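Alpha-galactosidase (Thermus thermophilus, PDB 6LCJ) probably hydrolyses terminal alpha-galactosidic bonds in galactose-containing sugars, and assembles as a hexamer. Local coordinates at residues L177-L182 with F212-A217; R161-C164 with S168-T171; W206-R211 with L294-D299. All coordinates share one frame; numbering follows the deposited sequence.

Interaction 1. Residues L177-L182 with F212-A217; sequences LLLRVL and FPRGMA
Two small side-chain contacts, L178 against F212 and L179 against R214, join neighbouring outer parts of the TIM barrel: helix 175-185, and the loop that runs from the second barrel strand into helix 216-224. In both leucines CG lies beside the backbone N and CD1 extends away from CA, which makes that methyl the foremost point of the side chain. For L178, chi1 is -67°, and CD1 arrives at the edge of the F212 ring, close to its plane, 4.2 Å from CE2. The ring does not lie flat on the leucine but offers its rim, while W199 and L219 contact the same phenylalanine. At the next residue, L179 CD1 lies 3.8 Å from R214 NH2 and approaches the guanidinium obliquely.

That arginine is placed by a turn and by charge. A type I turn from F212 to G215 is closed by the bond from G215 N to F212 O, 3.0 Å long, and P213 suits its second position because its ring already holds phi near -60°. G215 stands at the N-cap of helix 216-224 with a positive phi of 86°, where a beta carbon would press against the carbonyl O of R214; glycine is therefore at home here. The R214 chain bends at chi3, and its NH2 forms a salt bridge with E175 in the first turn of the leucines' own helix, with a long, weak ion pair to D176.

No hydrogen bond links the two segments themselves. L178 and F212 make the buried, wholly apolar half of the contact, L179 and R214 the more exposed one, and the polar link between these two parts of the fold is the salt bridge from R214 to E175, which lies just before the leucines.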
ATOM      1  N   LEU E 177      35.758  37.701 -24.917  1.00 45.55           N
ATOM      2  CA  LEU E 177      34.539  37.673 -25.713  1.00 38.63           C
ATOM      3  C   LEU E 177      33.645  38.874 -25.420  1.00 41.80           C
ATOM      4  O   LEU E 177      33.083  39.475 -26.347  1.00 40.47           O
ATOM      5  CB  LEU E 177      33.797  36.366 -25.446  1.00 45.08           C
ATOM      6  CG  LEU E 177      32.290  36.272 -25.687  1.00 41.23           C
ATOM      7  CD1 LEU E 177      32.007  36.244 -27.161  1.00 41.27           C
ATOM      8  CD2 LEU E 177      31.779  35.012 -25.045  1.00 40.45           C
ATOM      9  N   LEU E 178      33.513  39.251 -24.141  1.00 35.90           N
ATOM     10  CA  LEU E 178      32.640  40.369 -23.799  1.00 36.97           C
ATOM     11  C   LEU E 178      33.251  41.710 -24.183  1.00 41.21           C
ATOM     12  O   LEU E 178      32.514  42.678 -24.418  1.00 39.88           O
ATOM     13  CB  LEU E 178      32.294  40.345 -22.306  1.00 39.27           C
ATOM     14  CG  LEU E 178      31.413  39.164 -21.850  1.00 44.59           C
ATOM     15  CD1 LEU E 178      31.107  39.218 -20.354  1.00 40.94           C
ATOM     16  CD2 LEU E 178      30.111  39.079 -22.656  1.00 34.48           C
ATOM     17  N   LEU E 179      34.584  41.799 -24.255  1.00 43.06           N
ATOM     18  CA  LEU E 179      35.205  43.030 -24.734  1.00 38.94           C
ATOM     19  C   LEU E 179      34.919  43.248 -26.217  1.00 39.01           C
ATOM     20  O   LEU E 179      34.691  44.379 -26.650  1.00 42.27           O
ATOM     21  CB  LEU E 179      36.709  43.015 -24.456  1.00 44.37           C
ATOM     22  CG  LEU E 179      37.085  43.371 -23.008  1.00 43.93           C
ATOM     23  CD1 LEU E 179      38.543  43.096 -22.715  1.00 43.99           C
ATOM     24  CD2 LEU E 179      36.734  44.813 -22.684  1.00 41.48           C
ATOM     25  N   ARG E 180      34.885  42.178 -27.008  1.00 39.41           N
ATOM     26  CA  ARG E 180      34.522  42.349 -28.411  1.00 37.41           C
ATOM     27  C   ARG E 180      33.050  42.699 -28.554  1.00 41.59           C
ATOM     28  O   ARG E 180      32.682  43.568 -29.354  1.00 43.52           O
ATOM     29  CB  ARG E 180      34.857  41.084 -29.201  1.00 38.48           C
ATOM     30  CG  ARG E 180      36.344  40.761 -29.184  1.00 45.38           C
ATOM     31  CD  ARG E 180      36.722  39.764 -30.249  1.00 42.84           C
ATOM     32  NE  ARG E 180      36.159  38.458 -29.954  1.00 52.22           N
ATOM     33  CZ  ARG E 180      36.594  37.662 -28.979  1.00 59.18           C
ATOM     34  NH1 ARG E 180      37.610  38.040 -28.206  1.00 56.75           N
ATOM     35  NH2 ARG E 180      36.008  36.484 -28.776  1.00 52.86           N
ATOM     36  N   VAL E 181      32.193  42.026 -27.791  1.00 40.97           N
ATOM     37  CA  VAL E 181      30.768  42.316 -27.853  1.00 34.69           C
ATOM     38  C   VAL E 181      30.505  43.741 -27.393  1.00 37.15           C
ATOM     39  O   VAL E 181      29.673  44.452 -27.973  1.00 37.40           O
ATOM     40  CB  VAL E 181      29.990  41.272 -27.026  1.00 35.53           C
ATOM     41  CG1 VAL E 181      28.548  41.664 -26.872  1.00 32.90           C
ATOM     42  CG2 VAL E 181      30.105  39.907 -27.686  1.00 34.45           C
ATOM     43  N   LEU E 182      31.237  44.188 -26.360  1.00 37.49           N
ATOM     44  CA  LEU E 182      31.095  45.555 -25.862  1.00 35.20           C
ATOM     45  C   LEU E 182      31.344  46.568 -26.969  1.00 39.92           C
ATOM     46  O   LEU E 182      30.593  47.547 -27.114  1.00 38.94           O
ATOM     47  CB  LEU E 182      32.051  45.790 -24.694  1.00 34.09           C
ATOM     48  CG  LEU E 182      32.233  47.227 -24.181  1.00 34.60           C
ATOM     49  CD1 LEU E 182      31.012  47.741 -23.430  1.00 32.56           C
ATOM     50  CD2 LEU E 182      33.465  47.320 -23.304  1.00 27.12           C
ATOM     51  N   PHE E 212      38.272  35.397 -16.661  1.00 40.36           N
ATOM     52  CA  PHE E 212      38.312  36.846 -16.435  1.00 42.87           C
ATOM     53  C   PHE E 212      39.637  37.247 -15.783  1.00 46.26           C
ATOM     54  O   PHE E 212      39.661  37.810 -14.682  1.00 40.46           O
ATOM     55  CB  PHE E 212      37.118  37.291 -15.587  1.00 39.85           C
ATOM     56  CG  PHE E 212      35.806  37.149 -16.294  1.00 41.06           C
ATOM     57  CD1 PHE E 212      35.222  35.899 -16.459  1.00 39.49           C
ATOM     58  CD2 PHE E 212      35.174  38.249 -16.836  1.00 41.82           C
ATOM     59  CE1 PHE E 212      34.033  35.756 -17.144  1.00 36.98           C
ATOM     60  CE2 PHE E 212      33.986  38.111 -17.521  1.00 40.11           C
ATOM     61  CZ  PHE E 212      33.411  36.864 -17.669  1.00 38.06           C
ATOM     62  N   PRO E 213      40.769  37.006 -16.464  1.00 51.04           N
ATOM     63  CA  PRO E 213      42.075  37.167 -15.791  1.00 46.44           C
ATOM     64  C   PRO E 213      42.366  38.577 -15.297  1.00 44.42           C
ATOM     65  O   PRO E 213      43.020  38.719 -14.261  1.00 44.23           O
ATOM     66  CB  PRO E 213      43.083  36.724 -16.862  1.00 42.01           C
ATOM     67  CG  PRO E 213      42.350  36.828 -18.157  1.00 47.98           C
ATOM     68  CD  PRO E 213      40.925  36.519 -17.848  1.00 44.92           C
ATOM     69  N   ARG E 214      41.913  39.627 -15.979  1.00 45.53           N
ATOM     70  CA  ARG E 214      42.241  40.959 -15.481  1.00 46.98           C
ATOM     71  C   ARG E 214      41.284  41.441 -14.396  1.00 48.58           C
ATOM     72  O   ARG E 214      41.442  42.567 -13.913  1.00 47.51           O
ATOM     73  CB  ARG E 214      42.297  41.968 -16.634  1.00 44.67           C
ATOM     74  CG  ARG E 214      43.630  41.933 -17.396  1.00 48.09           C
ATOM     75  CD  ARG E 214      43.573  42.665 -18.733  1.00 50.63           C
ATOM     76  NE  ARG E 214      42.802  41.913 -19.714  1.00 58.86           N
ATOM     77  CZ  ARG E 214      42.560  42.313 -20.959  1.00 63.09           C
ATOM     78  NH1 ARG E 214      43.043  43.473 -21.394  1.00 61.47           N
ATOM     79  NH2 ARG E 214      41.828  41.546 -21.767  1.00 60.14           N
ATOM     80  N   GLY E 215      40.309  40.631 -13.991  1.00 48.17           N
ATOM     81  CA  GLY E 215      39.452  40.988 -12.881  1.00 38.42           C
ATOM     82  C   GLY E 215      38.263  41.837 -13.292  1.00 43.34           C
ATOM     83  O   GLY E 215      38.230  42.453 -14.360  1.00 45.11           O
ATOM     84  N   MET E 216      37.272  41.879 -12.400  1.00 41.01           N
ATOM     85  CA  MET E 216      35.993  42.482 -12.753  1.00 41.26           C
ATOM     86  C   MET E 216      36.056  44.000 -12.763  1.00 39.43           C
ATOM     87  O   MET E 216      35.288  44.635 -13.492  1.00 48.17           O
ATOM     88  CB  MET E 216      34.891  42.003 -11.800  1.00 38.00           C
ATOM     89  CG  MET E 216      34.728  40.492 -11.761  1.00 36.58           C
ATOM     90  SD  MET E 216      34.619  39.707 -13.391  1.00 40.77           S
ATOM     91  CE  MET E 216      33.071  40.387 -14.007  1.00 33.70           C
ATOM     92  N   ALA E 217      36.947  44.605 -11.983  1.00 38.67           N
ATOM     93  CA  ALA E 217      37.007  46.063 -11.972  1.00 39.86           C
ATOM     94  C   ALA E 217      37.542  46.603 -13.288  1.00 39.70           C
ATOM     95  O   ALA E 217      37.165  47.703 -13.702  1.00 41.55           O
ATOM     96  CB  ALA E 217      37.867  46.551 -10.810  1.00 37.12           C
TER

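Interaction 2. Residues R161-C164 with S168-T171; sequences RVWC and SFYT
The indole of W163 and the phenyl ring of F169 meet rim to rim: W163 CH2 and F169 CE2 are 3.9 Å apart, and each lies near the plane of the other ring, so neither presents a face to its partner. The tryptophan is stacked with F193 and makes an edge-to-face contact with F190, whereas F169 has its own edge-to-face partner in W439. S168 OG comes to the indole obliquely, 4.2 Å from W163 CZ2.

Torsions explain the meeting. W163 CG is anti to the backbone N (chi1 -170°), which carries the long indole off the strand until its six-membered ring reaches the short helix 166-169. Tryptophan suits the position because it spans that gap with an apolar body and still has one donor: NE1 bonds to the backbone O of D435. Serine, small and polar, fits beside the rim, with its hydroxyl engaged by the backbone O of S434. The S434 hydroxyl in turn bonds to C164 O, so the loop following strand 431-433 ties down both segments. C164 precedes the turn into the helix, and its side chain caps a backbone N there. Y170, the first residue beyond the helix, has a positive phi of 53°.

V181 and V185 of helix 175-185 pack against W163, which here occupies the layer between the first strand and that helix. The strand itself runs between strands 192-195 and 431-433 of the parallel sheet. This is the architecture of a (beta/alpha)8 barrel, in which the first strand pairs with the second and the last.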
ATOM      1  N   ARG E 161      18.106  51.016 -20.336  1.00 36.59           N
ATOM      2  CA  ARG E 161      18.175  50.150 -21.497  1.00 31.69           C
ATOM      3  C   ARG E 161      19.437  49.316 -21.347  1.00 31.21           C
ATOM      4  O   ARG E 161      20.534  49.865 -21.196  1.00 32.16           O
ATOM      5  CB  ARG E 161      18.159  50.974 -22.784  1.00 29.83           C
ATOM      6  CG  ARG E 161      16.930  51.868 -22.859  1.00 33.32           C
ATOM      7  CD  ARG E 161      16.798  52.578 -24.203  1.00 40.23           C
ATOM      8  NE  ARG E 161      17.876  53.538 -24.416  1.00 39.94           N
ATOM      9  CZ  ARG E 161      17.798  54.815 -24.081  1.00 41.83           C
ATOM     10  NH1 ARG E 161      16.692  55.275 -23.527  1.00 45.95           N
ATOM     11  NH2 ARG E 161      18.826  55.626 -24.290  1.00 43.02           N
ATOM     12  N   VAL E 162      19.278  47.998 -21.334  1.00 30.93           N
ATOM     13  CA  VAL E 162      20.317  47.091 -20.864  1.00 28.77           C
ATOM     14  C   VAL E 162      20.663  46.117 -21.970  1.00 27.99           C
ATOM     15  O   VAL E 162      19.765  45.538 -22.590  1.00 30.28           O
ATOM     16  CB  VAL E 162      19.872  46.313 -19.610  1.00 31.64           C
ATOM     17  CG1 VAL E 162      20.997  45.367 -19.150  1.00 27.11           C
ATOM     18  CG2 VAL E 162      19.422  47.260 -18.505  1.00 23.33           C
ATOM     19  N   TRP E 163      21.958  45.915 -22.200  1.00 25.03           N
ATOM     20  CA  TRP E 163      22.426  44.738 -22.909  1.00 26.70           C
ATOM     21  C   TRP E 163      22.872  43.716 -21.867  1.00 30.91           C
ATOM     22  O   TRP E 163      23.603  44.060 -20.932  1.00 32.31           O
ATOM     23  CB  TRP E 163      23.560  45.056 -23.891  1.00 26.96           C
ATOM     24  CG  TRP E 163      23.826  43.861 -24.768  1.00 29.08           C
ATOM     25  CD1 TRP E 163      23.206  43.549 -25.948  1.00 26.23           C
ATOM     26  CD2 TRP E 163      24.708  42.771 -24.478  1.00 27.49           C
ATOM     27  NE1 TRP E 163      23.670  42.343 -26.423  1.00 28.86           N
ATOM     28  CE2 TRP E 163      24.591  41.843 -25.540  1.00 29.14           C
ATOM     29  CE3 TRP E 163      25.598  42.494 -23.433  1.00 25.94           C
ATOM     30  CZ2 TRP E 163      25.337  40.663 -25.590  1.00 26.96           C
ATOM     31  CZ3 TRP E 163      26.341  41.327 -23.486  1.00 24.74           C
ATOM     32  CH2 TRP E 163      26.201  40.421 -24.552  1.00 25.17           C
ATOM     33  N   CYS E 164      22.426  42.468 -22.025  1.00 30.21           N
ATOM     34  CA  CYS E 164      22.599  41.419 -21.021  1.00 25.83           C
ATOM     35  C   CYS E 164      23.233  40.201 -21.684  1.00 26.62           C
ATOM     36  O   CYS E 164      22.854  39.832 -22.796  1.00 31.43           O
ATOM     37  CB  CYS E 164      21.214  41.070 -20.388  1.00 24.45           C
ATOM     38  SG  CYS E 164      21.136  39.634 -19.294  1.00 49.33           S
ATOM     39  N   SER E 168      22.229  34.929 -24.716  1.00 30.01           N
ATOM     40  CA  SER E 168      22.925  34.551 -25.936  1.00 32.01           C
ATOM     41  C   SER E 168      24.086  33.616 -25.605  1.00 30.72           C
ATOM     42  O   SER E 168      24.243  32.573 -26.241  1.00 31.43           O
ATOM     43  CB  SER E 168      23.407  35.795 -26.690  1.00 30.73           C
ATOM     44  OG  SER E 168      23.967  36.734 -25.788  1.00 32.23           O
ATOM     45  N   PHE E 169      24.891  33.957 -24.600  1.00 30.58           N
ATOM     46  CA  PHE E 169      26.053  33.137 -24.275  1.00 31.94           C
ATOM     47  C   PHE E 169      25.856  32.227 -23.070  1.00 31.31           C
ATOM     48  O   PHE E 169      26.639  31.290 -22.897  1.00 31.55           O
ATOM     49  CB  PHE E 169      27.270  34.025 -24.025  1.00 33.26           C
ATOM     50  CG  PHE E 169      27.592  34.932 -25.170  1.00 32.58           C
ATOM     51  CD1 PHE E 169      28.105  34.419 -26.348  1.00 29.47           C
ATOM     52  CD2 PHE E 169      27.390  36.296 -25.064  1.00 29.69           C
ATOM     53  CE1 PHE E 169      28.413  35.249 -27.403  1.00 30.63           C
ATOM     54  CE2 PHE E 169      27.689  37.143 -26.121  1.00 33.12           C
ATOM     55  CZ  PHE E 169      28.199  36.623 -27.294  1.00 30.54           C
ATOM     56  N   TYR E 170      24.840  32.474 -22.245  1.00 31.60           N
ATOM     57  CA  TYR E 170      24.598  31.732 -20.998  1.00 29.75           C
ATOM     58  C   TYR E 170      25.892  31.762 -20.185  1.00 33.17           C
ATOM     59  O   TYR E 170      26.479  32.850 -20.052  1.00 30.42           O
ATOM     60  CB  TYR E 170      24.030  30.356 -21.338  1.00 31.70           C
ATOM     61  CG  TYR E 170      22.612  30.493 -21.848  1.00 31.42           C
ATOM     62  CD1 TYR E 170      21.541  30.498 -20.965  1.00 31.92           C
ATOM     63  CD2 TYR E 170      22.345  30.704 -23.202  1.00 31.80           C
ATOM     64  CE1 TYR E 170      20.239  30.656 -21.410  1.00 28.14           C
ATOM     65  CE2 TYR E 170      21.033  30.875 -23.664  1.00 27.23           C
ATOM     66  CZ  TYR E 170      19.985  30.846 -22.752  1.00 31.83           C
ATOM     67  OH  TYR E 170      18.668  31.005 -23.148  1.00 26.46           O
ATOM     68  N   THR E 171      26.366  30.634 -19.636  1.00 34.53           N
ATOM     69  CA  THR E 171      27.551  30.661 -18.777  1.00 32.15           C
ATOM     70  C   THR E 171      28.862  30.700 -19.561  1.00 35.79           C
ATOM     71  O   THR E 171      29.918  30.843 -18.937  1.00 35.74           O
ATOM     72  CB  THR E 171      27.591  29.444 -17.831  1.00 28.29           C
ATOM     73  OG1 THR E 171      27.422  28.238 -18.584  1.00 32.80           O
ATOM     74  CG2 THR E 171      26.503  29.514 -16.760  1.00 24.05           C
TER

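Interaction 3. Residues W206-R211 with L294-D299; sequences WEPNDR and LAWGYD
W296 reaches from the last turn of helix 280-296 to W206, E207 and P208, meeting neighbours along the way. Its CB sits at the edge of the Y298 ring, in its plane, with W296 CB 3.7 Å from Y298 CD1. Beyond it, chi2 of -14° keeps CA almost in the plane of the indole and swings the benzo half away from its own backbone. W296 CE3 then packs against M216 CB at 3.7 Å, and L232 and A217 also touch the tryptophan. At the far rim, W296 CH2 meets the carbonyl O of W206 at 3.8 Å, the oxygen lying near the indole plane, while P208 CD approaches CH2 obliquely at 4.4 Å. W296 CZ2 has the E207 carboxylate near it, also obliquely, with E207 OE2 4.0 Å away and the carboxylate plane turned 75° from that of the ring.

The glutamate comes round because its chain bends at chi2 (-65°). OE2 also forms a salt bridge with K292, whose NZ hydrogen-bonds to W206 O as well. One lysine of the tryptophan's own helix thus holds two of the oxygens near the indole.

Glycine follows W296 for a clear reason: G297 closes the helix in a Schellman motif with positive phi, and its N bonds to L294 O. In the other segment proline offers a compact apolar ring whose CD can lie against an aromatic.

No hydrogen bond crosses between the segments. Aromatic C-H groups carry slight positive charge, so the approach of CH2 to the W206 carbonyl should be mildly attractive, and K292 probably offsets the charge of the E207 carboxylate.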
ATOM      1  N   TRP E 206      32.182  34.611  -5.105  1.00 33.79           N
ATOM      2  CA  TRP E 206      31.918  35.689  -6.058  1.00 31.88           C
ATOM      3  C   TRP E 206      33.208  36.459  -6.343  1.00 38.54           C
ATOM      4  O   TRP E 206      33.415  37.604  -5.931  1.00 31.17           O
ATOM      5  CB  TRP E 206      30.815  36.590  -5.523  1.00 32.06           C
ATOM      6  CG  TRP E 206      29.583  35.789  -5.316  1.00 37.48           C
ATOM      7  CD1 TRP E 206      29.092  35.314  -4.130  1.00 36.29           C
ATOM      8  CD2 TRP E 206      28.709  35.301  -6.340  1.00 36.36           C
ATOM      9  NE1 TRP E 206      27.950  34.585  -4.354  1.00 38.11           N
ATOM     10  CE2 TRP E 206      27.695  34.560  -5.705  1.00 39.79           C
ATOM     11  CE3 TRP E 206      28.685  35.424  -7.737  1.00 32.08           C
ATOM     12  CZ2 TRP E 206      26.664  33.944  -6.418  1.00 36.34           C
ATOM     13  CZ3 TRP E 206      27.673  34.812  -8.438  1.00 31.23           C
ATOM     14  CH2 TRP E 206      26.671  34.085  -7.782  1.00 32.41           C
ATOM     15  N   GLU E 207      34.086  35.776  -7.066  1.00 36.40           N
ATOM     16  CA  GLU E 207      35.382  36.248  -7.502  1.00 33.38           C
ATOM     17  C   GLU E 207      35.589  35.709  -8.906  1.00 39.69           C
ATOM     18  O   GLU E 207      35.085  34.626  -9.236  1.00 37.57           O
ATOM     19  CB  GLU E 207      36.512  35.766  -6.572  1.00 39.92           C
ATOM     20  CG  GLU E 207      36.547  36.435  -5.201  1.00 29.87           C
ATOM     21  CD  GLU E 207      36.861  37.918  -5.281  1.00 39.79           C
ATOM     22  OE1 GLU E 207      37.695  38.313  -6.129  1.00 42.26           O
ATOM     23  OE2 GLU E 207      36.274  38.696  -4.498  1.00 40.51           O
ATOM     24  N   PRO E 208      36.293  36.446  -9.758  1.00 41.48           N
ATOM     25  CA  PRO E 208      36.368  36.055 -11.171  1.00 34.04           C
ATOM     26  C   PRO E 208      37.110  34.744 -11.368  1.00 35.91           C
ATOM     27  O   PRO E 208      38.170  34.513 -10.787  1.00 46.43           O
ATOM     28  CB  PRO E 208      37.110  37.224 -11.830  1.00 39.78           C
ATOM     29  CG  PRO E 208      37.649  38.071 -10.700  1.00 38.75           C
ATOM     30  CD  PRO E 208      36.768  37.819  -9.524  1.00 37.27           C
ATOM     31  N   ASN E 209      36.540  33.883 -12.202  1.00 36.01           N
ATOM     32  CA  ASN E 209      37.192  32.639 -12.585  1.00 38.50           C
ATOM     33  C   ASN E 209      38.286  32.917 -13.619  1.00 39.39           C
ATOM     34  O   ASN E 209      38.607  34.063 -13.949  1.00 39.96           O
ATOM     35  CB  ASN E 209      36.159  31.619 -13.086  1.00 38.96           C
ATOM     36  CG  ASN E 209      35.356  32.102 -14.318  1.00 44.15           C
ATOM     37  OD1 ASN E 209      35.905  32.671 -15.268  1.00 42.91           O
ATOM     38  ND2 ASN E 209      34.048  31.831 -14.308  1.00 38.55           N
ATOM     39  N   ASP E 210      38.857  31.841 -14.160  1.00 45.07           N
ATOM     40  CA  ASP E 210      40.020  31.934 -15.035  1.00 47.18           C
ATOM     41  C   ASP E 210      39.730  32.668 -16.333  1.00 49.82           C
ATOM     42  O   ASP E 210      40.646  33.251 -16.921  1.00 53.51           O
ATOM     43  CB  ASP E 210      40.546  30.530 -15.333  1.00 45.43           C
ATOM     44  CG  ASP E 210      41.408  29.996 -14.212  1.00 64.55           C
ATOM     45  OD1 ASP E 210      41.790  30.808 -13.328  1.00 60.49           O
ATOM     46  OD2 ASP E 210      41.704  28.778 -14.215  1.00 73.51           O
ATOM     47  N   ARG E 211      38.482  32.667 -16.787  1.00 47.84           N
ATOM     48  CA  ARG E 211      38.137  33.346 -18.023  1.00 41.67           C
ATOM     49  C   ARG E 211      38.012  34.856 -17.856  1.00 41.59           C
ATOM     50  O   ARG E 211      37.702  35.539 -18.838  1.00 42.81           O
ATOM     51  CB  ARG E 211      36.851  32.738 -18.590  1.00 42.45           C
ATOM     52  CG  ARG E 211      36.903  31.206 -18.638  1.00 36.40           C
ATOM     53  CD  ARG E 211      35.726  30.586 -19.368  1.00 40.48           C
ATOM     54  NE  ARG E 211      34.436  30.965 -18.801  1.00 41.58           N
ATOM     55  CZ  ARG E 211      33.846  30.347 -17.780  1.00 47.79           C
ATOM     56  NH1 ARG E 211      34.438  29.305 -17.204  1.00 48.26           N
ATOM     57  NH2 ARG E 211      32.662  30.772 -17.334  1.00 41.46           N
ATOM     58  N   LEU E 294      30.062  47.608  -6.145  1.00 35.13           N
ATOM     59  CA  LEU E 294      30.110  49.053  -6.357  1.00 33.60           C
ATOM     60  C   LEU E 294      31.544  49.540  -6.439  1.00 37.12           C
ATOM     61  O   LEU E 294      31.886  50.345  -7.314  1.00 43.38           O
ATOM     62  CB  LEU E 294      29.387  49.797  -5.242  1.00 26.82           C
ATOM     63  CG  LEU E 294      27.898  49.614  -5.010  1.00 33.41           C
ATOM     64  CD1 LEU E 294      27.358  50.813  -4.278  1.00 32.46           C
ATOM     65  CD2 LEU E 294      27.155  49.404  -6.313  1.00 34.67           C
ATOM     66  N   ALA E 295      32.402  49.058  -5.539  1.00 37.06           N
ATOM     67  CA  ALA E 295      33.800  49.470  -5.569  1.00 37.04           C
ATOM     68  C   ALA E 295      34.459  49.051  -6.867  1.00 38.32           C
ATOM     69  O   ALA E 295      35.351  49.741  -7.366  1.00 43.26           O
ATOM     70  CB  ALA E 295      34.553  48.888  -4.378  1.00 35.20           C
ATOM     71  N   TRP E 296      34.017  47.932  -7.433  1.00 42.65           N
ATOM     72  CA  TRP E 296      34.535  47.459  -8.707  1.00 37.83           C
ATOM     73  C   TRP E 296      34.155  48.360  -9.874  1.00 32.91           C
ATOM     74  O   TRP E 296      34.781  48.259 -10.931  1.00 38.77           O
ATOM     75  CB  TRP E 296      34.018  46.051  -8.972  1.00 39.91           C
ATOM     76  CG  TRP E 296      34.822  44.996  -8.321  1.00 38.71           C
ATOM     77  CD1 TRP E 296      36.051  45.135  -7.772  1.00 33.99           C
ATOM     78  CD2 TRP E 296      34.455  43.615  -8.163  1.00 40.08           C
ATOM     79  NE1 TRP E 296      36.480  43.926  -7.270  1.00 36.68           N
ATOM     80  CE2 TRP E 296      35.516  42.978  -7.499  1.00 37.28           C
ATOM     81  CE3 TRP E 296      33.328  42.859  -8.521  1.00 36.31           C
ATOM     82  CZ2 TRP E 296      35.492  41.619  -7.181  1.00 35.67           C
ATOM     83  CZ3 TRP E 296      33.303  41.519  -8.207  1.00 35.96           C
ATOM     84  CH2 TRP E 296      34.383  40.908  -7.538  1.00 36.94           C
ATOM     85  N   GLY E 297      33.135  49.207  -9.726  1.00 31.92           N
ATOM     86  CA  GLY E 297      32.655  50.025 -10.826  1.00 37.43           C
ATOM     87  C   GLY E 297      31.251  49.711 -11.315  1.00 42.99           C
ATOM     88  O   GLY E 297      30.716  50.480 -12.135  1.00 41.80           O
ATOM     89  N   TYR E 298      30.627  48.629 -10.841  1.00 34.75           N
ATOM     90  CA  TYR E 298      29.266  48.292 -11.247  1.00 35.20           C
ATOM     91  C   TYR E 298      28.258  49.043 -10.392  1.00 34.47           C
ATOM     92  O   TYR E 298      28.349  49.011  -9.163  1.00 42.62           O
ATOM     93  CB  TYR E 298      29.032  46.786 -11.126  1.00 30.12           C
ATOM     94  CG  TYR E 298      30.011  45.983 -11.937  1.00 33.24           C
ATOM     95  CD1 TYR E 298      31.275  45.684 -11.441  1.00 33.04           C
ATOM     96  CD2 TYR E 298      29.691  45.550 -13.215  1.00 30.41           C
ATOM     97  CE1 TYR E 298      32.176  44.966 -12.187  1.00 32.13           C
ATOM     98  CE2 TYR E 298      30.590  44.819 -13.964  1.00 30.66           C
ATOM     99  CZ  TYR E 298      31.826  44.538 -13.447  1.00 29.03           C
ATOM    100  OH  TYR E 298      32.717  43.815 -14.187  1.00 36.22           O
ATOM    101  N   ASP E 299      27.287  49.706 -11.031  1.00 32.04           N
ATOM    102  CA  ASP E 299      26.185  50.336 -10.300  1.00 35.26           C
ATOM    103  C   ASP E 299      24.809  49.872 -10.788  1.00 33.38           C
ATOM    104  O   ASP E 299      23.798  50.511 -10.488  1.00 35.25           O
ATOM    105  CB  ASP E 299      26.290  51.858 -10.380  1.00 33.58           C
ATOM    106  CG  ASP E 299      26.234  52.371 -11.808  1.00 43.98           C
ATOM    107  OD1 ASP E 299      26.489  51.583 -12.743  1.00 41.72           O
ATOM    108  OD2 ASP E 299      25.943  53.573 -11.992  1.00 51.65           O
TER

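Interactions 1 and 3 are the most closely joined, with centres about 10 Å apart: M216 O and Y298 OH are 2.8 Å apart, a probable hydrogen bond, and M216 SD packs on P208 CB at 3.8 Å. Interaction 2, its centre about 13 Å from that of interaction 1, connects through helix 175-185, where V181 CG1 touches W163 CH2 at 3.5 Å. Interactions 2 and 3 lie about 16 Å apart between centres. Together they pack the early strands, helices and loops of the barrel. Active sites of TIM barrels open at C-terminal strand ends; interaction 2 sits at that of strand 161-164, and the loop of interactions 1 and 3 also follows one.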